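PDB 7A03: M32 carboxypeptidase, which probably catalyses metal-dependent removal of C-terminal amino acids from peptides, as a carboxypeptidase of the M32 (Taq) family. Local coordinates for residues K125-Q130 with V398-Q403; V131-L136 with S378-N383. One frame throughout, in Å; residues are numbered along the deposited sequence.

Contact 1: residues K125-Q130 with V398-Q403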
# COMPACT_ATOMS: atom_id res chain seq x y z
N LYS A 125 13.97 -4.78 21.31
CA LYS A 125 14.69 -4.04 22.36
C LYS A 125 15.95 -4.78 22.82
O LYS A 125 16.94 -4.14 23.19
CB LYS A 125 13.76 -3.66 23.51
CG LYS A 125 12.55 -2.80 23.08
CD LYS A 125 12.75 -2.07 21.74
CE LYS A 125 11.42 -1.68 21.11
NZ LYS A 125 10.56 -2.88 20.89
N ALA A 126 15.94 -6.11 22.77
CA ALA A 126 17.16 -6.89 23.00
C ALA A 126 18.03 -6.98 21.75
O ALA A 126 19.18 -7.44 21.85
CB ALA A 126 16.80 -8.29 23.48
N ASN A 127 17.52 -6.57 20.59
CA ASN A 127 18.22 -6.68 19.31
C ASN A 127 18.65 -8.12 19.02
O ASN A 127 19.78 -8.40 18.61
CB ASN A 127 19.40 -5.71 19.21
CG ASN A 127 19.59 -5.18 17.80
OD1 ASN A 127 19.24 -5.85 16.83
ND2 ASN A 127 20.13 -3.97 17.69
N ASP A 128 17.72 -9.05 19.23
CA ASP A 128 18.01 -10.47 19.05
C ASP A 128 16.77 -11.16 18.51
O ASP A 128 15.74 -11.22 19.19
CB ASP A 128 18.43 -11.12 20.38
CG ASP A 128 18.81 -12.59 20.22
OD1 ASP A 128 19.20 -13.21 21.23
OD2 ASP A 128 18.73 -13.13 19.10
N TYR A 129 16.89 -11.72 17.30
CA TYR A 129 15.76 -12.38 16.67
C TYR A 129 15.30 -13.61 17.46
O TYR A 129 14.11 -13.94 17.45
CB TYR A 129 16.11 -12.77 15.24
CG TYR A 129 15.21 -13.84 14.68
CD1 TYR A 129 13.94 -13.52 14.22
CD2 TYR A 129 15.62 -15.16 14.62
CE1 TYR A 129 13.10 -14.50 13.72
CE2 TYR A 129 14.79 -16.15 14.11
CZ TYR A 129 13.53 -15.81 13.66
OH TYR A 129 12.71 -16.78 13.16
N GLN A 130 16.24 -14.30 18.12
CA GLN A 130 15.88 -15.52 18.84
C GLN A 130 14.87 -15.26 19.95
O GLN A 130 14.17 -16.19 20.37
CB GLN A 130 17.13 -16.23 19.36
CG GLN A 130 18.11 -16.63 18.27
CD GLN A 130 17.51 -17.59 17.25
OE1 GLN A 130 16.49 -18.23 17.51
NE2 GLN A 130 18.13 -17.67 16.08
N VAL A 398 23.97 -7.07 6.71
CA VAL A 398 23.12 -6.77 7.86
C VAL A 398 23.93 -6.77 9.15
O VAL A 398 24.55 -7.79 9.49
CB VAL A 398 21.94 -7.75 7.94
CG1 VAL A 398 21.16 -7.52 9.21
CG2 VAL A 398 21.03 -7.60 6.73
N PRO A 399 23.95 -5.65 9.90
CA PRO A 399 24.84 -5.55 11.07
C PRO A 399 24.22 -6.04 12.37
O PRO A 399 24.95 -6.42 13.30
CB PRO A 399 25.13 -4.04 11.13
CG PRO A 399 23.87 -3.41 10.61
CD PRO A 399 23.33 -4.36 9.56
N ASN A 400 22.90 -6.03 12.46
CA ASN A 400 22.19 -6.54 13.63
C ASN A 400 20.75 -6.84 13.21
O ASN A 400 20.33 -6.51 12.10
CB ASN A 400 22.25 -5.56 14.80
CG ASN A 400 21.82 -4.16 14.41
OD1 ASN A 400 20.64 -3.91 14.14
ND2 ASN A 400 22.78 -3.24 14.36
N ASP A 401 20.00 -7.44 14.13
CA ASP A 401 18.68 -7.95 13.77
C ASP A 401 17.64 -6.86 13.57
O ASP A 401 16.73 -7.02 12.75
CB ASP A 401 18.22 -8.99 14.80
CG ASP A 401 18.93 -10.31 14.64
OD1 ASP A 401 19.44 -10.59 13.52
OD2 ASP A 401 18.99 -11.09 15.62
N THR A 402 17.72 -5.74 14.30
CA THR A 402 16.77 -4.66 14.04
C THR A 402 16.99 -4.03 12.67
O THR A 402 16.04 -3.52 12.07
CB THR A 402 16.79 -3.60 15.16
OG1 THR A 402 18.10 -3.04 15.28
CG2 THR A 402 16.38 -4.22 16.49
N GLN A 403 18.22 -4.08 12.15
CA GLN A 403 18.47 -3.69 10.77
C GLN A 403 18.20 -4.81 9.78
O GLN A 403 18.36 -4.61 8.57
CB GLN A 403 19.92 -3.20 10.61
CG GLN A 403 20.22 -1.91 11.36
CD GLN A 403 19.57 -0.71 10.72
OE1 GLN A 403 19.84 -0.38 9.57
NE2 GLN A 403 18.71 -0.03 11.47
O HOH W 1 21.33 -8.49 16.41
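Asn127 has its first torsion at -145°, away from the staggered positions, and this skewed setting swings its amide over the turn at Asn400-Thr402, while Asp401 carries CG beside its own backbone N and anti to its carbonyl carbon (chi1 -75°), so that its carboxylate reaches back to the helix start at Tyr129. Two side-chain-to-backbone bonds of opposite direction result. Thr402 N donates to Asn127 OD1 at 3.0 Å, approaching from above the plane of the amide carbonyl. Tyr129 N donates to Asp401 OD2 at 2.8 Å, again from above the plane of the acceptor group, and Tyr129 CB rests against the same oxygen.

Asn127 takes this place as the C-prime residue of a Schellman motif: with positive phi it ends helix 103-126, and the chain turns directly into helix 129-150. Asp128 is the N-cap of that second helix, its OD2 accepting from Gln130 N at 2.9 Å. In the facing loop, Asn400 OD1 forms an Asx motif by accepting from Gln403 N, and it also takes the hydroxyl proton of Thr402 at 2.9 Å from Thr402 OG1; the loop is thus braced from within. The Asn127 and Asn400 side chains cross at about a right angle, with their amide planes 74° apart. A water bridges the two backbones, donating to Asn127 O and accepting from Asp401 N.

The side chains of Asp128 and Asp401 lie side by side and point the same way, with 4.0 Å between Asp128 OD2 and Asp401 OD2. Both oxygens accept backbone N-H groups at the start of helix 129-150, where the helix dipole would favour negative charge and probably offsets part of the repulsion between the two acids.

Contact 2: residues V131-L136 with S378-N383; sequences VFEPAL and STKDLN
Residues 131-136 form a helical run, kinked where the backbone N atoms of Pro134 and Ala135 lack bonds to the preceding turn, and its nearest backbone approach to 378-383 is the 6.6 Å between Glu133 CA and Thr379 CA. The facing segment is a type II beta turn, Thr379 to Leu382, leading into helix 382-394, with an ST turn at its start in which Ser378 OG accepts from Lys380 N at 2.7 Å. The contact therefore sets the side of one helix against the turn that opens another.

Glu133 carries CG anti to its backbone N and bends at chi2 (-79°), which lays its carboxylate across the Lys380 side chain. Lys380 starts out away from the helix, but bends at chi2 and chi4 bring its amine back to the syn side of the Glu133 carboxylate. In the resulting salt bridge Lys380 NZ lies 2.7 Å from Glu133 OE2 and meets that oxygen's syn lone pair. The lysine methylenes lie close as well, with Lys380 CD 3.0 Å from Glu133 OE2. From the turn itself, the Thr379 methyl presses on the same oxygen, CG2 to Glu133 OE2 at 3.0 Å, and the Glu133 CG methylene lies against Thr379 OG1 and Thr379 O. An alanine in place of Glu133 would remove the carboxylate and would probably leave the Lys380 amine without this partner and the Thr379 methyl less tightly packed.

One helical turn further on, Leu136 slides past Thr379 in the opposite direction and crosses Leu382 at about a right angle. Tyr129 packs against both leucines. Here the apolar contact comes down to two methyls, Leu136 CD2 and Leu382 CD2, 3.7 Å apart.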
# COMPACT_ATOMS: atom_id res chain seq x y z
N VAL A 131 14.77 -14.01 20.42
CA VAL A 131 13.70 -13.66 21.35
C VAL A 131 12.34 -13.77 20.67
O VAL A 131 11.36 -14.23 21.27
CB VAL A 131 13.94 -12.24 21.91
CG1 VAL A 131 12.72 -11.74 22.65
CG2 VAL A 131 15.16 -12.24 22.83
N PHE A 132 12.27 -13.36 19.40
CA PHE A 132 11.03 -13.40 18.63
C PHE A 132 10.75 -14.79 18.07
O PHE A 132 9.60 -15.09 17.76
CB PHE A 132 11.15 -12.39 17.48
CG PHE A 132 9.90 -12.21 16.66
CD1 PHE A 132 8.69 -11.89 17.25
CD2 PHE A 132 9.94 -12.33 15.27
CE1 PHE A 132 7.54 -11.70 16.49
CE2 PHE A 132 8.80 -12.15 14.50
CZ PHE A 132 7.60 -11.83 15.11
N GLU A 133 11.77 -15.64 17.97
CA GLU A 133 11.64 -16.87 17.20
C GLU A 133 10.51 -17.80 17.65
O GLU A 133 9.81 -18.34 16.77
CB GLU A 133 12.99 -17.59 17.08
CG GLU A 133 12.99 -18.73 16.10
CD GLU A 133 12.36 -19.99 16.68
OE1 GLU A 133 12.34 -20.14 17.92
OE2 GLU A 133 11.84 -20.81 15.90
N PRO A 134 10.31 -18.08 18.94
CA PRO A 134 9.20 -18.99 19.31
C PRO A 134 7.82 -18.48 18.91
O PRO A 134 7.01 -19.25 18.37
CB PRO A 134 9.36 -19.13 20.83
CG PRO A 134 10.81 -18.87 21.08
CD PRO A 134 11.17 -17.78 20.10
N ALA A 135 7.54 -17.20 19.15
CA ALA A 135 6.27 -16.62 18.74
C ALA A 135 6.09 -16.71 17.23
O ALA A 135 5.00 -17.03 16.74
CB ALA A 135 6.14 -15.17 19.22
N LEU A 136 7.16 -16.45 16.47
CA LEU A 136 7.06 -16.54 15.01
C LEU A 136 6.84 -17.97 14.55
O LEU A 136 6.11 -18.22 13.59
CB LEU A 136 8.30 -15.93 14.35
CG LEU A 136 8.20 -15.84 12.82
CD1 LEU A 136 7.08 -14.88 12.42
CD2 LEU A 136 9.52 -15.43 12.18
N SER A 378 12.60 -22.95 7.52
CA SER A 378 12.22 -22.98 8.92
C SER A 378 12.44 -21.61 9.56
O SER A 378 13.22 -20.79 9.07
CB SER A 378 13.02 -24.05 9.67
OG SER A 378 13.25 -23.65 11.01
N THR A 379 11.74 -21.38 10.67
CA THR A 379 11.95 -20.18 11.46
C THR A 379 13.21 -20.26 12.31
O THR A 379 13.66 -19.23 12.83
CB THR A 379 10.74 -19.93 12.35
OG1 THR A 379 10.99 -18.81 13.21
CG2 THR A 379 10.47 -21.14 13.20
N LYS A 380 13.79 -21.44 12.48
CA LYS A 380 15.05 -21.57 13.21
C LYS A 380 16.15 -20.89 12.40
O LYS A 380 16.35 -21.20 11.22
CB LYS A 380 15.38 -23.06 13.41
CG LYS A 380 14.42 -23.83 14.33
CD LYS A 380 13.83 -22.94 15.42
CE LYS A 380 13.05 -23.73 16.47
NZ LYS A 380 11.57 -23.50 16.33
N ASP A 381 16.84 -19.93 13.03
CA ASP A 381 17.92 -19.20 12.38
C ASP A 381 17.43 -18.44 11.15
O ASP A 381 18.10 -18.36 10.12
CB ASP A 381 19.11 -20.11 12.03
CG ASP A 381 20.13 -20.18 13.14
OD1 ASP A 381 20.99 -19.27 13.22
OD2 ASP A 381 20.08 -21.14 13.94
N LEU A 382 16.22 -17.88 11.25
CA LEU A 382 15.71 -17.09 10.13
C LEU A 382 16.53 -15.83 9.91
O LEU A 382 16.58 -15.32 8.78
CB LEU A 382 14.24 -16.76 10.36
CG LEU A 382 13.48 -16.20 9.16
CD1 LEU A 382 13.44 -17.21 8.04
CD2 LEU A 382 12.08 -15.78 9.56
N ASN A 383 17.18 -15.31 10.96
CA ASN A 383 18.02 -14.13 10.79
C ASN A 383 19.17 -14.41 9.82
O ASN A 383 19.49 -13.56 8.98
CB ASN A 383 18.53 -13.64 12.14
CG ASN A 383 19.30 -14.71 12.89
OD1 ASN A 383 18.96 -15.89 12.83
ND2 ASN A 383 20.34 -14.30 13.60

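Contacts 1 and 2 use successive parts of helix 129-150, its start and its next turns, with their centres about 12 Å apart. Along the sequence contact 2 is nested within the loop that contact 1 closes. Tyr129 joins them: its hydroxyl lies 2.6 Å from Thr379 O, a probable hydrogen bond, and Tyr129 OH also packs 3.6 Å from Leu136 CD2. Asp401 OD1 also packs 3.5 Å from Asn383 CB, so the loop of contact 1 touches the start of helix 382-394. Both centres lie about 26 Å from the chain's centre. Neither contact includes the HExxH residues His267, Glu268 and His271, the probable metal-binding motif of this metallopeptidase.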